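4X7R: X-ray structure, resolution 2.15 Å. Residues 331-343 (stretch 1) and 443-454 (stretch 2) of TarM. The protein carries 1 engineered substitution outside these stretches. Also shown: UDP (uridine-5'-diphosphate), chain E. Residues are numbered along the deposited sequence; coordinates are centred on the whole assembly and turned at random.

Stretch 1, residues 331-343: KRIDLLIEVAELV
Stretch 2, residues 443-454: NHNINDMADKIL

How do the two stretches meet? Each is mainly a helix, 333-343 following the N-cap Arg332 and 446-454 following the N-cap Asn445, and both continue later in the chain. Their axes approach to 8.9 Å and cross at -57°, with the CA atoms of Val343 and Ala450 5.4 Å apart. No hydrogen bond joins the stretches; apolar packing holds them, burying 614 Å² counted over both sides.

What happens before the second helix begins? His444, in the loop at phi/psi 82/-20, takes chi1 m and chi2 101°, which brings its ring end nearer to stretch 1: CD2 lies 4.2 Å from Leu335 CD1, and NE2 lies 4.4 Å from Arg332 NH1, which sits at the ring edge. That guanidinium is already engaged within its own stretch, Arg332 NE donating to Asp334 OD1 at 2.8 Å and Arg332 NH2 to Asp334 OD2 at 2.9 Å. Asn445 (chi1 t) points away and caps its helix, its OD1 accepting from Asp448 N at 3.2 Å.

Which residue of the first helical turn fills the contact? Ile446, chi1 p and chi2 t, points toward stretch 1 and sits as a knob among Leu335, Glu338, Val339 and Leu342. Its CG2 is 3.9 Å from Leu335 CD2, its CB 3.7 Å from Val339 CG2, and its CD1 3.9 Å from Leu342 CD1; the branched side chain thus reaches several neighbours at once. Asn447, chi1 m, is exposed and starts away, yet its OD1 comes to 3.5 Å from Leu342 CD1, a van der Waals contact from an otherwise exposed residue.

How do the helices come so close in the middle? Met449, with chi1 and chi2 t and chi3 96°, sets out sideways and brings CE to 3.4 Å from Val339 CG2. Ala450 then points its small side chain toward stretch 1, so neighbours pack near its backbone: Val343 CG2 is 3.7 Å from Ala450 CA, and Leu342 CB is 3.7 Å from Ala450 CB. Val339, chi1 t, is the reciprocal knob, set among Ile446, Met449, Ala450 and Ile453.

What closes the far end? Ile453 and Leu454, both chi1 m and chi2 t, point toward stretch 1. Ile453 CD1 lies 3.7 Å from Val339 CG1 and Ile453 CG2 3.9 Å from Val343 CG1, while Leu454 CD2 reaches Val343 CG1 at 3.7 Å. Val343, buried with chi1 t, therefore touches Ala450, Ile453 and Leu454, its compact beta-branched side chain suiting this close packing.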

# COMPACT_ATOMS: atom_id res chain seq x y z
N LYS A 331 4.14 -5.80 -13.12
CA LYS A 331 3.61 -4.85 -14.11
C LYS A 331 4.35 -4.96 -15.43
O LYS A 331 3.83 -4.49 -16.46
CB LYS A 331 3.63 -3.42 -13.56
CG LYS A 331 2.87 -3.23 -12.24
CD LYS A 331 1.35 -3.36 -12.38
CE LYS A 331 0.73 -3.40 -11.01
NZ LYS A 331 -0.75 -3.59 -11.08
N ARG A 332 5.53 -5.63 -15.43
CA ARG A 332 6.36 -5.87 -16.62
C ARG A 332 6.53 -4.63 -17.49
O ARG A 332 6.26 -4.67 -18.70
CB ARG A 332 5.88 -7.09 -17.44
CG ARG A 332 6.06 -8.44 -16.73
CD ARG A 332 7.50 -8.79 -16.34
NE ARG A 332 8.43 -8.80 -17.47
CZ ARG A 332 8.65 -9.85 -18.25
NH1 ARG A 332 7.99 -10.98 -18.05
NH2 ARG A 332 9.52 -9.78 -19.25
N ILE A 333 6.96 -3.52 -16.87
CA ILE A 333 7.21 -2.24 -17.55
C ILE A 333 8.38 -2.41 -18.53
O ILE A 333 8.44 -1.70 -19.53
CB ILE A 333 7.33 -1.06 -16.54
CG1 ILE A 333 6.05 -0.97 -15.67
CG2 ILE A 333 7.56 0.29 -17.26
CD1 ILE A 333 6.21 -0.40 -14.31
N ASP A 334 9.23 -3.45 -18.31
CA ASP A 334 10.33 -3.82 -19.22
C ASP A 334 9.74 -4.25 -20.55
O ASP A 334 10.28 -3.87 -21.58
CB ASP A 334 11.22 -4.93 -18.61
CG ASP A 334 10.51 -6.24 -18.28
OD1 ASP A 334 9.62 -6.23 -17.40
OD2 ASP A 334 10.89 -7.28 -18.86
N LEU A 335 8.57 -4.95 -20.53
CA LEU A 335 7.85 -5.36 -21.75
C LEU A 335 7.21 -4.16 -22.42
O LEU A 335 7.15 -4.10 -23.64
CB LEU A 335 6.83 -6.48 -21.48
CG LEU A 335 7.39 -7.90 -21.30
CD1 LEU A 335 6.27 -8.90 -20.99
CD2 LEU A 335 8.13 -8.39 -22.54
N LEU A 336 6.78 -3.17 -21.61
CA LEU A 336 6.22 -1.91 -22.10
C LEU A 336 7.31 -1.10 -22.83
O LEU A 336 7.03 -0.54 -23.90
CB LEU A 336 5.58 -1.10 -20.95
CG LEU A 336 5.10 0.33 -21.27
CD1 LEU A 336 4.10 0.35 -22.42
CD2 LEU A 336 4.54 1.01 -20.05
N ILE A 337 8.56 -1.06 -22.28
CA ILE A 337 9.70 -0.39 -22.92
C ILE A 337 10.03 -1.09 -24.25
O ILE A 337 10.25 -0.40 -25.25
CB ILE A 337 10.95 -0.24 -22.00
CG1 ILE A 337 10.62 0.49 -20.67
CG2 ILE A 337 12.13 0.43 -22.72
CD1 ILE A 337 9.91 1.84 -20.77
N GLU A 338 9.99 -2.44 -24.27
CA GLU A 338 10.21 -3.25 -25.48
C GLU A 338 9.12 -2.96 -26.51
O GLU A 338 9.42 -2.90 -27.71
CB GLU A 338 10.27 -4.75 -25.16
CG GLU A 338 11.60 -5.19 -24.57
CD GLU A 338 11.67 -6.62 -24.08
OE1 GLU A 338 11.21 -7.53 -24.81
OE2 GLU A 338 12.22 -6.84 -22.98
N VAL A 339 7.87 -2.74 -26.06
CA VAL A 339 6.74 -2.41 -26.93
C VAL A 339 6.92 -0.99 -27.48
O VAL A 339 6.74 -0.78 -28.68
CB VAL A 339 5.36 -2.61 -26.23
CG1 VAL A 339 4.22 -2.01 -27.05
CG2 VAL A 339 5.10 -4.09 -25.99
N ALA A 340 7.32 -0.03 -26.60
CA ALA A 340 7.59 1.37 -26.95
C ALA A 340 8.61 1.46 -28.09
O ALA A 340 8.35 2.16 -29.07
CB ALA A 340 8.08 2.13 -25.74
N GLU A 341 9.71 0.67 -28.00
CA GLU A 341 10.76 0.57 -29.02
C GLU A 341 10.18 0.21 -30.40
O GLU A 341 10.56 0.84 -31.39
CB GLU A 341 11.83 -0.46 -28.59
CG GLU A 341 13.04 -0.53 -29.52
CD GLU A 341 14.12 -1.51 -29.12
OE1 GLU A 341 13.79 -2.67 -28.79
OE2 GLU A 341 15.31 -1.13 -29.17
N LEU A 342 9.25 -0.77 -30.45
CA LEU A 342 8.59 -1.22 -31.68
C LEU A 342 7.65 -0.16 -32.26
O LEU A 342 7.67 0.07 -33.47
CB LEU A 342 7.83 -2.54 -31.45
CG LEU A 342 8.65 -3.78 -31.09
CD1 LEU A 342 7.75 -4.88 -30.57
CD2 LEU A 342 9.44 -4.29 -32.30
N VAL A 343 6.85 0.48 -31.40
CA VAL A 343 5.89 1.52 -31.77
C VAL A 343 6.64 2.75 -32.32
O VAL A 343 6.31 3.24 -33.40
CB VAL A 343 4.92 1.88 -30.60
CG1 VAL A 343 3.89 2.93 -31.02
CG2 VAL A 343 4.19 0.65 -30.08
N ASN A 443 -0.96 -12.86 -24.26
CA ASN A 443 0.12 -12.64 -23.30
C ASN A 443 1.51 -12.90 -23.90
O ASN A 443 1.71 -13.93 -24.54
CB ASN A 443 -0.09 -13.46 -22.02
CG ASN A 443 0.89 -13.12 -20.92
OD1 ASN A 443 1.34 -11.99 -20.80
ND2 ASN A 443 1.24 -14.08 -20.10
N HIS A 444 2.44 -11.93 -23.69
CA HIS A 444 3.83 -11.87 -24.18
C HIS A 444 3.97 -11.37 -25.62
O HIS A 444 5.06 -10.95 -26.00
CB HIS A 444 4.60 -13.20 -23.99
CG HIS A 444 4.87 -13.54 -22.56
ND1 HIS A 444 4.10 -14.49 -21.88
CD2 HIS A 444 5.80 -13.05 -21.71
CE1 HIS A 444 4.59 -14.54 -20.65
NE2 HIS A 444 5.61 -13.69 -20.50
N ASN A 445 2.88 -11.41 -26.42
CA ASN A 445 2.89 -10.99 -27.83
C ASN A 445 3.10 -9.47 -27.98
O ASN A 445 2.15 -8.72 -28.22
CB ASN A 445 1.63 -11.48 -28.56
CG ASN A 445 1.76 -11.54 -30.06
OD1 ASN A 445 2.59 -10.86 -30.67
ND2 ASN A 445 0.89 -12.31 -30.70
N ILE A 446 4.37 -9.03 -27.83
CA ILE A 446 4.78 -7.62 -27.92
C ILE A 446 4.55 -6.99 -29.31
O ILE A 446 4.27 -5.80 -29.38
CB ILE A 446 6.21 -7.36 -27.34
CG1 ILE A 446 7.32 -8.08 -28.15
CG2 ILE A 446 6.25 -7.72 -25.85
CD1 ILE A 446 8.76 -7.55 -27.92
N ASN A 447 4.64 -7.80 -30.39
CA ASN A 447 4.43 -7.35 -31.77
C ASN A 447 2.97 -7.01 -32.05
O ASN A 447 2.69 -5.97 -32.64
CB ASN A 447 4.95 -8.37 -32.78
CG ASN A 447 6.42 -8.67 -32.69
OD1 ASN A 447 7.24 -7.83 -32.29
ND2 ASN A 447 6.80 -9.87 -33.10
N ASP A 448 2.04 -7.90 -31.63
CA ASP A 448 0.60 -7.65 -31.81
C ASP A 448 0.15 -6.48 -30.92
O ASP A 448 -0.73 -5.73 -31.33
CB ASP A 448 -0.25 -8.90 -31.55
CG ASP A 448 -1.72 -8.71 -31.91
OD1 ASP A 448 -2.01 -8.31 -33.06
OD2 ASP A 448 -2.58 -8.95 -31.03
N MET A 449 0.78 -6.30 -29.75
CA MET A 449 0.43 -5.17 -28.88
C MET A 449 0.91 -3.85 -29.48
O MET A 449 0.17 -2.86 -29.44
CB MET A 449 0.98 -5.35 -27.47
CG MET A 449 0.30 -4.45 -26.49
SD MET A 449 0.87 -4.66 -24.81
CE MET A 449 1.97 -3.49 -24.77
N ALA A 450 2.14 -3.84 -30.05
CA ALA A 450 2.71 -2.68 -30.74
C ALA A 450 1.83 -2.30 -31.94
O ALA A 450 1.55 -1.12 -32.14
CB ALA A 450 4.14 -2.97 -31.19
N ASP A 451 1.33 -3.31 -32.68
CA ASP A 451 0.43 -3.15 -33.83
C ASP A 451 -0.89 -2.49 -33.45
O ASP A 451 -1.35 -1.60 -34.15
CB ASP A 451 0.16 -4.50 -34.52
CG ASP A 451 1.28 -5.02 -35.42
OD1 ASP A 451 2.16 -4.21 -35.81
OD2 ASP A 451 1.25 -6.23 -35.76
N LYS A 452 -1.50 -2.93 -32.32
CA LYS A 452 -2.78 -2.40 -31.85
C LYS A 452 -2.68 -0.98 -31.31
O LYS A 452 -3.60 -0.19 -31.52
CB LYS A 452 -3.49 -3.35 -30.88
CG LYS A 452 -3.82 -4.72 -31.50
CD LYS A 452 -4.91 -4.71 -32.56
CE LYS A 452 -4.95 -5.99 -33.36
NZ LYS A 452 -5.42 -7.15 -32.55
N ILE A 453 -1.54 -0.65 -30.67
CA ILE A 453 -1.26 0.70 -30.17
C ILE A 453 -1.17 1.63 -31.38
O ILE A 453 -1.82 2.68 -31.38
CB ILE A 453 0.01 0.72 -29.27
CG1 ILE A 453 -0.30 0.11 -27.88
CG2 ILE A 453 0.60 2.15 -29.14
CD1 ILE A 453 0.91 -0.46 -27.15
N LEU A 454 -0.43 1.21 -32.44
CA LEU A 454 -0.24 1.96 -33.68
C LEU A 454 -1.55 2.24 -34.40
O LEU A 454 -1.79 3.38 -34.78
CB LEU A 454 0.79 1.29 -34.60
CG LEU A 454 2.25 1.45 -34.19
CD1 LEU A 454 3.09 0.34 -34.76
CD2 LEU A 454 2.78 2.81 -34.59
N1 UDP E . -1.85 5.19 -8.59
C2 UDP E . -1.86 6.57 -8.46
N3 UDP E . -0.73 7.20 -8.91
C4 UDP E . 0.39 6.62 -9.46
C5 UDP E . 0.35 5.18 -9.52
C6 UDP E . -0.75 4.53 -9.10
O2 UDP E . -2.79 7.19 -7.97
O4 UDP E . 1.32 7.34 -9.86
C1' UDP E . -3.13 4.49 -8.30
C2' UDP E . -4.03 4.30 -9.51
O2' UDP E . -4.84 5.44 -9.72
C3' UDP E . -4.86 3.09 -9.08
C4' UDP E . -3.88 2.28 -8.24
O4' UDP E . -2.84 3.19 -7.82
O3' UDP E . -6.08 3.37 -8.39
C5' UDP E . -3.28 1.09 -8.94
O5' UDP E . -4.31 0.08 -9.00
PA UDP E . -4.20 -1.33 -9.76
O1A UDP E . -5.32 -2.19 -9.33
O2A UDP E . -4.24 -1.07 -11.27
O3A UDP E . -2.83 -1.98 -9.38
PB UDP E . -2.12 -2.28 -7.97
O1B UDP E . -3.15 -2.68 -6.95
O2B UDP E . -1.37 -1.04 -7.48
O3B UDP E . -1.15 -3.44 -8.15